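Local coordinates for endolysin (Escherichia coli O157 typing phage 15, PDB 7M5I), which probably breaks down host peptidoglycan as a lysozyme, cutting its glycan strands to lyse the cell and release new phage, at residues A[8-13]-A[87-92]; A[78-83]-A[111-116]; A[119-124]-A[152-157]. One frame throughout, in Å; residues are numbered along the deposited sequence.

Interaction 1: A[8-13]-A[87-92]; sequences QLSRKG and EFDALV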
loop_
_atom_site.group_PDB
_atom_site.type_symbol
_atom_site.label_atom_id
_atom_site.label_comp_id
_atom_site.label_asym_id
_atom_site.label_seq_id
_atom_site.Cartn_x
_atom_site.Cartn_y
_atom_site.Cartn_z
ATOM N N GLN A 8 13.883 2.716 3.113
ATOM C CA GLN A 8 13.329 1.358 3.126
ATOM C C GLN A 8 12.030 1.402 3.932
ATOM O O GLN A 8 11.883 2.192 4.804
ATOM C CB GLN A 8 14.311 0.344 3.726
ATOM C CG GLN A 8 15.729 0.480 3.178
ATOM C CD GLN A 8 16.557 -0.777 3.271
ATOM O OE1 GLN A 8 17.649 -0.782 3.833
ATOM N NE2 GLN A 8 16.041 -1.862 2.710
ATOM N N LEU A 9 11.125 0.498 3.634
ATOM C CA LEU A 9 9.930 0.278 4.478
ATOM C C LEU A 9 10.385 -0.218 5.857
ATOM O O LEU A 9 11.255 -1.133 5.952
ATOM C CB LEU A 9 9.067 -0.750 3.759
ATOM C CG LEU A 9 7.686 -0.964 4.318
ATOM C CD1 LEU A 9 6.829 0.277 4.254
ATOM C CD2 LEU A 9 7.032 -2.064 3.464
ATOM N N SER A 10 9.886 0.372 6.932
ATOM C CA SER A 10 10.305 -0.040 8.296
ATOM C C SER A 10 9.615 -1.359 8.628
ATOM O O SER A 10 8.638 -1.674 7.954
ATOM C CB SER A 10 9.998 1.015 9.330
ATOM O OG SER A 10 8.627 1.032 9.601
ATOM N N ARG A 11 10.032 -1.995 9.712
ATOM C CA ARG A 11 9.322 -3.174 10.267
ATOM C C ARG A 11 7.874 -2.777 10.556
ATOM O O ARG A 11 6.973 -3.554 10.226
ATOM C CB ARG A 11 9.996 -3.635 11.543
ATOM C CG ARG A 11 9.491 -4.983 12.040
ATOM C CD ARG A 11 8.530 -4.848 13.200
ATOM N NE ARG A 11 9.087 -4.073 14.335
ATOM C CZ ARG A 11 8.356 -3.567 15.341
ATOM N NH1 ARG A 11 7.043 -3.756 15.374
ATOM N NH2 ARG A 11 8.925 -2.813 16.263
ATOM N N LYS A 12 7.683 -1.629 11.204
ATOM C CA LYS A 12 6.316 -1.150 11.532
ATOM C C LYS A 12 5.517 -0.896 10.248
ATOM O O LYS A 12 4.275 -1.181 10.200
ATOM C CB LYS A 12 6.405 0.096 12.405
ATOM C CG LYS A 12 6.824 -0.130 13.843
ATOM C CD LYS A 12 6.887 1.178 14.616
ATOM C CE LYS A 12 7.122 0.920 16.087
ATOM N NZ LYS A 12 7.756 2.053 16.816
ATOM N N GLY A 13 6.160 -0.400 9.198
ATOM C CA GLY A 13 5.476 -0.157 7.919
ATOM C C GLY A 13 5.064 -1.463 7.265
ATOM O O GLY A 13 3.947 -1.536 6.743
ATOM N N GLU A 87 6.254 8.969 7.442
ATOM C CA GLU A 87 5.719 9.542 6.189
ATOM C C GLU A 87 6.001 8.582 5.030
ATOM O O GLU A 87 5.051 8.278 4.237
ATOM C CB GLU A 87 6.329 10.898 5.892
ATOM C CG GLU A 87 5.823 12.005 6.790
ATOM C CD GLU A 87 6.697 13.263 6.771
ATOM O OE1 GLU A 87 7.745 13.250 6.050
ATOM O OE2 GLU A 87 6.298 14.250 7.403
ATOM N N PHE A 88 7.224 8.066 4.948
ATOM C CA PHE A 88 7.617 7.103 3.882
ATOM C C PHE A 88 6.746 5.845 4.006
ATOM O O PHE A 88 6.167 5.397 2.958
ATOM C CB PHE A 88 9.091 6.739 3.970
ATOM C CG PHE A 88 9.540 5.916 2.797
ATOM C CD1 PHE A 88 9.712 6.500 1.537
ATOM C CD2 PHE A 88 9.780 4.567 2.931
ATOM C CE1 PHE A 88 10.174 5.754 0.461
ATOM C CE2 PHE A 88 10.246 3.821 1.854
ATOM C CZ PHE A 88 10.416 4.420 0.620
ATOM N N ASP A 89 6.621 5.283 5.196
ATOM C CA ASP A 89 5.814 4.056 5.396
ATOM C C ASP A 89 4.384 4.266 4.880
ATOM O O ASP A 89 3.825 3.356 4.163
ATOM C CB ASP A 89 5.801 3.587 6.836
ATOM C CG ASP A 89 7.107 3.054 7.375
ATOM O OD1 ASP A 89 8.005 2.668 6.571
ATOM O OD2 ASP A 89 7.214 3.014 8.655
ATOM N N ALA A 90 3.764 5.373 5.254
ATOM C CA ALA A 90 2.387 5.691 4.853
ATOM C C ALA A 90 2.280 5.836 3.341
ATOM O O ALA A 90 1.327 5.297 2.717
ATOM C CB ALA A 90 1.872 6.905 5.553
ATOM N N LEU A 91 3.199 6.571 2.717
ATOM C CA LEU A 91 3.161 6.781 1.248
ATOM C C LEU A 91 3.364 5.441 0.533
ATOM O O LEU A 91 2.650 5.205 -0.430
ATOM C CB LEU A 91 4.263 7.772 0.852
ATOM C CG LEU A 91 4.039 9.191 1.380
ATOM C CD1 LEU A 91 5.308 10.012 1.142
ATOM C CD2 LEU A 91 2.851 9.877 0.735
ATOM N N VAL A 92 4.207 4.568 1.051
ATOM C CA VAL A 92 4.415 3.230 0.397
ATOM C C VAL A 92 3.149 2.393 0.571
ATOM O O VAL A 92 2.656 1.873 -0.429
ATOM C CB VAL A 92 5.649 2.501 0.952
ATOM C CG1 VAL A 92 5.730 1.050 0.461
ATOM C CG2 VAL A 92 6.916 3.233 0.526
#
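F88 opens the contact by setting its ring against the backbone that leads into helix 11-21: CE2 lies 3.7 Å from Q8 C, and the amide nitrogen of L9 sits at the ring edge, close to its plane.

D89 carries the polar centre. Its CG stands beside its own backbone N (chi1 -69°), and the carboxylate grips S10 through both oxygens. S10 N reaches OD1 of D89 at 3.0 Å in a nearly straight bond (175°), while S10 OG donates to D89 OD2 at 2.6 Å; both come from the syn side, tilted out of the carboxylate plane. S10 OG also accepts from G13 N at 2.9 Å, so D89 backs the N-cap of helix 11-21, which carries E21, the predicted proton donor/acceptor, about 10 Å from L9 between side chains. G13 CA comes within 3.6 Å of D89 CG because no side chain intervenes; a CB there would run into the carboxylate. With Q85 on OD1 and Y158 on OD2, each oxygen has two partners, which would favour the charged form.

V92 CG1 meets L9 CD1 at 4.0 Å, and the same methyl lies 3.5 Å from D89 OD1. Within helix 85-98, V92 CG2 rests over the outer part of one F88 face.

Helix 85-98 thus holds the start of helix 11-21, packs F88 on V72 and V75 of helix 57-78, and turns A90 to I152 and Y153 of helix 140-155.

Interaction 2: A[78-83]-A[111-116]; sequences AIKVPT and RHNAGN. With PO4 (phosphate ion), chain D.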
loop_
_atom_site.group_PDB
_atom_site.type_symbol
_atom_site.label_atom_id
_atom_site.label_comp_id
_atom_site.label_asym_id
_atom_site.label_seq_id
_atom_site.Cartn_x
_atom_site.Cartn_y
_atom_site.Cartn_z
ATOM N N ALA A 78 9.629 9.521 -6.404
ATOM C CA ALA A 78 8.592 10.583 -6.413
ATOM C C ALA A 78 8.844 11.650 -5.330
ATOM O O ALA A 78 8.456 12.782 -5.521
ATOM C CB ALA A 78 7.250 9.995 -6.265
ATOM N N ILE A 79 9.503 11.293 -4.236
ATOM C CA ILE A 79 9.724 12.232 -3.102
ATOM C C ILE A 79 10.910 13.120 -3.435
ATOM O O ILE A 79 11.914 12.586 -3.921
ATOM C CB ILE A 79 9.928 11.448 -1.807
ATOM C CG1 ILE A 79 8.585 10.879 -1.358
ATOM C CG2 ILE A 79 10.550 12.308 -0.750
ATOM C CD1 ILE A 79 8.733 9.891 -0.262
ATOM N N LYS A 80 10.763 14.416 -3.193
ATOM C CA LYS A 80 11.796 15.430 -3.563
ATOM C C LYS A 80 12.268 16.210 -2.328
ATOM O O LYS A 80 13.133 17.110 -2.486
ATOM C CB LYS A 80 11.235 16.353 -4.640
ATOM C CG LYS A 80 10.860 15.623 -5.919
ATOM C CD LYS A 80 10.654 16.528 -7.093
ATOM C CE LYS A 80 9.647 16.017 -8.104
ATOM N NZ LYS A 80 9.401 17.033 -9.156
ATOM N N VAL A 81 11.815 15.852 -1.146
ATOM C CA VAL A 81 12.126 16.543 0.128
ATOM C C VAL A 81 12.482 15.499 1.171
ATOM O O VAL A 81 12.043 14.349 1.099
ATOM C CB VAL A 81 10.971 17.416 0.637
ATOM C CG1 VAL A 81 10.681 18.571 -0.347
ATOM C CG2 VAL A 81 9.732 16.587 0.974
ATOM N N PRO A 82 13.229 15.892 2.201
ATOM C CA PRO A 82 13.439 15.046 3.372
ATOM C C PRO A 82 12.112 14.595 3.961
ATOM O O PRO A 82 11.218 15.385 4.060
ATOM C CB PRO A 82 14.231 15.953 4.340
ATOM C CG PRO A 82 14.929 16.889 3.437
ATOM C CD PRO A 82 13.961 17.161 2.293
ATOM N N THR A 83 12.038 13.296 4.274
ATOM C CA THR A 83 10.819 12.549 4.576
ATOM C C THR A 83 11.094 11.672 5.802
ATOM O O THR A 83 12.100 10.918 5.788
ATOM C CB THR A 83 10.427 11.735 3.338
ATOM O OG1 THR A 83 10.149 12.663 2.288
ATOM C CG2 THR A 83 9.217 10.872 3.596
ATOM N N ARG A 111 1.630 17.868 -2.576
ATOM C CA ARG A 111 1.533 18.561 -1.273
ATOM C C ARG A 111 2.686 18.103 -0.380
ATOM O O ARG A 111 3.296 18.967 0.312
ATOM C CB ARG A 111 0.163 18.348 -0.623
ATOM C CG ARG A 111 -0.956 19.026 -1.401
ATOM C CD ARG A 111 -2.284 18.804 -0.715
ATOM N NE ARG A 111 -3.344 19.543 -1.354
ATOM C CZ ARG A 111 -4.619 19.532 -0.976
ATOM N NH1 ARG A 111 -5.003 18.852 0.078
ATOM N NH2 ARG A 111 -5.499 20.238 -1.651
ATOM N N HIS A 112 3.002 16.803 -0.369
ATOM C CA HIS A 112 4.144 16.293 0.423
ATOM C C HIS A 112 5.396 17.062 -0.017
ATOM O O HIS A 112 6.121 17.584 0.877
ATOM C CB HIS A 112 4.372 14.797 0.220
ATOM C CG HIS A 112 5.562 14.298 0.958
ATOM N ND1 HIS A 112 5.552 14.124 2.313
ATOM C CD2 HIS A 112 6.806 14.028 0.550
ATOM C CE1 HIS A 112 6.714 13.678 2.701
ATOM N NE2 HIS A 112 7.509 13.651 1.653
ATOM N N ASN A 113 5.603 17.186 -1.332
ATOM C CA ASN A 113 6.829 17.808 -1.890
ATOM C C ASN A 113 6.841 19.324 -1.655
ATOM O O ASN A 113 7.931 19.867 -1.689
ATOM C CB ASN A 113 7.043 17.411 -3.351
ATOM C CG ASN A 113 7.520 15.974 -3.477
ATOM O OD1 ASN A 113 8.150 15.433 -2.560
ATOM N ND2 ASN A 113 7.219 15.348 -4.605
ATOM N N ALA A 114 5.699 19.960 -1.363
ATOM C CA ALA A 114 5.575 21.398 -1.026
ATOM C C ALA A 114 5.687 21.639 0.493
ATOM O O ALA A 114 5.633 22.825 0.891
ATOM C CB ALA A 114 4.264 21.936 -1.557
ATOM N N GLY A 115 5.879 20.595 1.312
ATOM C CA GLY A 115 5.961 20.722 2.776
ATOM C C GLY A 115 4.598 20.902 3.411
ATOM O O GLY A 115 4.548 21.259 4.594
ATOM N N ASN A 116 3.511 20.638 2.676
ATOM C CA ASN A 116 2.113 20.777 3.155
ATOM C C ASN A 116 1.649 19.405 3.665
ATOM O O ASN A 116 0.960 18.691 2.913
ATOM C CB ASN A 116 1.242 21.320 2.034
ATOM C CG ASN A 116 -0.206 21.504 2.420
ATOM O OD1 ASN A 116 -0.560 21.394 3.592
ATOM N ND2 ASN A 116 -1.048 21.727 1.429
HETATM P P PO4 D . -3.220 21.759 -4.431
HETATM O O1 PO4 D . -3.158 23.281 -4.504
HETATM O O2 PO4 D . -4.481 21.267 -5.160
HETATM O O3 PO4 D . -3.255 21.365 -2.971
HETATM O O4 PO4 D . -1.972 21.151 -5.086
#
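N113 and H112, on the last turn of helix 107-113, make the close part of the contact with the loop that follows helix 57-78. The carboxamide of N113 binds two backbone groups at once: ND2 donates to A78 O at 3.0 Å, almost in the amide plane, and OD1 accepts from K80 N at 2.9 Å. The second donor stands above the plane of the N113 carbonyl group, 49° out of it. A chi1 of -74° sets CG of N113 beside the backbone N, and the carboxamide beyond it reaches A78 O, the carbonyl that ends helix 57-78.

The imidazole of H112 points its NE2 at T83 OG1, 2.9 Å away and within the ring plane. T83 OG1 in turn donates to V81 O at 2.8 Å, tying the loop across itself. V81 packs against both helix residues: CG2 lies 3.7 Å from H112 NE2, and CG1 is 3.3 Å from the backbone carbonyl oxygen of N113. I79 CG1 approaches the H112 ring obliquely at a looser 4.1 Å; I79 also packs on F88 and L91 of helix 85-98.

The outer side is much looser. K80 lends CB and CG to the N113 amide, crossing it at about a right angle, but its extended chain leads away. R111, on the same helix but clear of the loop, gives NH1 to G119 O and meets a phosphate ion, probably from the crystallisation liquor, at its guanidinium edge; the NE to O3 separation is doubtfully short, and the bond from NH2 is weak.

With NE2 donating in plane and ND1 bound to Y153 OH, the rotation of the H112 ring is probably fixed, consistent with a proton on NE2.

Interaction 3: A[119-124]-A[152-157]; sequences GCAEAM and IYLDSV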
loop_
_atom_site.group_PDB
_atom_site.type_symbol
_atom_site.label_atom_id
_atom_site.label_comp_id
_atom_site.label_asym_id
_atom_site.label_seq_id
_atom_site.Cartn_x
_atom_site.Cartn_y
_atom_site.Cartn_z
ATOM N N GLY A 119 -2.200 19.026 4.371
ATOM C CA GLY A 119 -2.808 18.926 3.042
ATOM C C GLY A 119 -2.550 17.562 2.420
ATOM O O GLY A 119 -3.468 17.043 1.740
ATOM N N CYS A 120 -1.328 17.033 2.550
ATOM C CA CYS A 120 -0.980 15.696 1.998
ATOM C C CYS A 120 -1.892 14.659 2.674
ATOM O O CYS A 120 -2.545 13.867 1.928
ATOM C CB CYS A 120 0.483 15.329 2.214
ATOM S SG CYS A 120 0.890 13.628 1.704
ATOM N N ALA A 121 -1.991 14.673 4.002
ATOM C CA ALA A 121 -2.843 13.700 4.750
ATOM C C ALA A 121 -4.295 13.813 4.262
ATOM O O ALA A 121 -4.971 12.759 4.074
ATOM C CB ALA A 121 -2.755 13.888 6.241
ATOM N N GLU A 122 -4.811 15.025 4.081
ATOM C CA GLU A 122 -6.176 15.198 3.531
ATOM C C GLU A 122 -6.279 14.570 2.139
ATOM O O GLU A 122 -7.243 13.798 1.908
ATOM C CB GLU A 122 -6.564 16.689 3.549
ATOM C CG GLU A 122 -6.777 17.193 4.968
ATOM C CD GLU A 122 -6.805 18.705 5.143
ATOM O OE1 GLU A 122 -6.498 19.446 4.156
ATOM O OE2 GLU A 122 -7.102 19.129 6.290
ATOM N N ALA A 123 -5.371 14.901 1.217
ATOM C CA ALA A 123 -5.437 14.456 -0.199
ATOM C C ALA A 123 -5.211 12.937 -0.321
ATOM O O ALA A 123 -5.720 12.294 -1.276
ATOM C CB ALA A 123 -4.450 15.240 -1.024
ATOM N N MET A 124 -4.464 12.343 0.614
ATOM C CA MET A 124 -4.258 10.891 0.653
ATOM C C MET A 124 -5.641 10.202 0.722
ATOM O O MET A 124 -5.832 9.147 0.069
ATOM C CB MET A 124 -3.416 10.497 1.872
ATOM C CG MET A 124 -1.963 10.650 1.636
ATOM S SD MET A 124 -0.999 10.435 3.158
ATOM C CE MET A 124 -1.173 8.700 3.535
ATOM N N ILE A 152 -0.568 7.186 10.278
ATOM C CA ILE A 152 0.887 6.839 10.215
ATOM C C ILE A 152 1.617 8.106 9.740
ATOM O O ILE A 152 2.597 8.491 10.364
ATOM C CB ILE A 152 1.152 5.658 9.256
ATOM C CG1 ILE A 152 0.467 4.375 9.748
ATOM C CG2 ILE A 152 2.634 5.449 9.063
ATOM C CD1 ILE A 152 0.508 3.235 8.751
ATOM N N TYR A 153 1.136 8.705 8.650
ATOM C CA TYR A 153 1.839 9.792 7.927
ATOM C C TYR A 153 2.021 10.970 8.914
ATOM O O TYR A 153 3.149 11.558 9.010
ATOM C CB TYR A 153 1.050 10.201 6.683
ATOM C CG TYR A 153 1.670 11.372 5.953
ATOM C CD1 TYR A 153 1.324 12.665 6.309
ATOM C CD2 TYR A 153 2.605 11.188 4.950
ATOM C CE1 TYR A 153 1.907 13.751 5.683
ATOM C CE2 TYR A 153 3.215 12.262 4.328
ATOM C CZ TYR A 153 2.877 13.556 4.701
ATOM O OH TYR A 153 3.424 14.663 4.061
ATOM N N LEU A 154 0.946 11.389 9.581
ATOM C CA LEU A 154 0.994 12.629 10.426
ATOM C C LEU A 154 1.559 12.357 11.797
ATOM O O LEU A 154 2.369 13.195 12.264
ATOM C CB LEU A 154 -0.416 13.180 10.607
ATOM C CG LEU A 154 -1.022 13.854 9.391
ATOM C CD1 LEU A 154 -2.496 14.150 9.674
ATOM C CD2 LEU A 154 -0.209 15.107 9.025
ATOM N N ASP A 155 1.111 11.302 12.462
ATOM C CA ASP A 155 1.325 11.104 13.916
ATOM C C ASP A 155 2.240 9.918 14.236
ATOM O O ASP A 155 2.469 9.712 15.418
ATOM C CB ASP A 155 -0.018 10.918 14.636
ATOM C CG ASP A 155 -0.986 12.067 14.413
ATOM O OD1 ASP A 155 -0.558 13.221 14.252
ATOM O OD2 ASP A 155 -2.194 11.786 14.374
ATOM N N SER A 156 2.715 9.153 13.249
ATOM C CA SER A 156 3.513 7.944 13.499
ATOM C C SER A 156 2.726 6.961 14.389
ATOM O O SER A 156 3.280 6.274 15.247
ATOM C CB SER A 156 4.920 8.351 14.058
ATOM O OG SER A 156 5.808 7.251 13.863
ATOM N N VAL A 157 1.409 6.899 14.203
ATOM C CA VAL A 157 0.501 5.977 14.943
ATOM C C VAL A 157 0.108 4.877 13.958
ATOM O O VAL A 157 -0.510 5.190 12.936
ATOM C CB VAL A 157 -0.742 6.720 15.479
ATOM C CG1 VAL A 157 -1.862 5.797 15.923
ATOM C CG2 VAL A 157 -0.374 7.652 16.605
#
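A121 and Y153 bring helix 117-124 and the end of helix 140-155 together, their CA atoms 6.9 Å apart, and the contact is made by side chains from one face of each helix. Y153 is the centre. Its CG is anti to the backbone N (chi1 176°), and the ring beyond it lies against the other helix, where two sulfur atoms meet it from the same side of its plane.

C120 SG lies 4.0 Å from the centroid of the Y153 ring, displaced toward the hydroxyl end, with Y153 CZ its nearest ring carbon; C120 CB meanwhile touches Y153 OH at 3.5 Å. M124 SD, one turn further along, lies 4.4 Å from the same centroid but toward the root of the ring, nearest to CG. Each sulfur stands about 30° off the ring normal, so these are oblique Cys and Met sulfur-aromatic contacts placed at the two ends of one ring. The thioether is bent at its last torsion (chi3 69°), and this puts M124 CE 4.1 Å from Y153 CB.

The methyl of A121 touches both Y153 and L154. A121 CB lies 4.3 Å from Y153 CD1 and 3.5 Å from L154 CD1, the latter tighter than usual for two carbons. L154 forms the exposed margin, whereas C120, A121, M124 and Y153 are buried.

The polar end of Y153 finds its partner in H112. Helix 85-98 packs on Y153 through E87 and A90 and on M124 through E94, and F108 of helix 107-113 also touches M124. Y153 thus meets helices 117-124 and 85-98 by packing and helix 107-113 through H112.

Helix 85-98 and Y153 join the three contacts. Interaction 3 is buried and apolar, built on sulfur and aromatic packing between two helices, whereas interactions 1 and 2 are partly buried and rely on polar side chains that hold backbone groups and hydroxyls near helix ends: a carboxylate behind an N-cap in one, an amide at the last carbonyl of a helix in the other. Interaction 2 lies farthest from the centre of the chain and interaction 1 nearest. Interactions 2 and 3 share the H112-Y153 pair. Interaction 1 meets interaction 3 through A90 and interaction 2 through F88 and L91 against I79, while E87 touches both H112 and Y153.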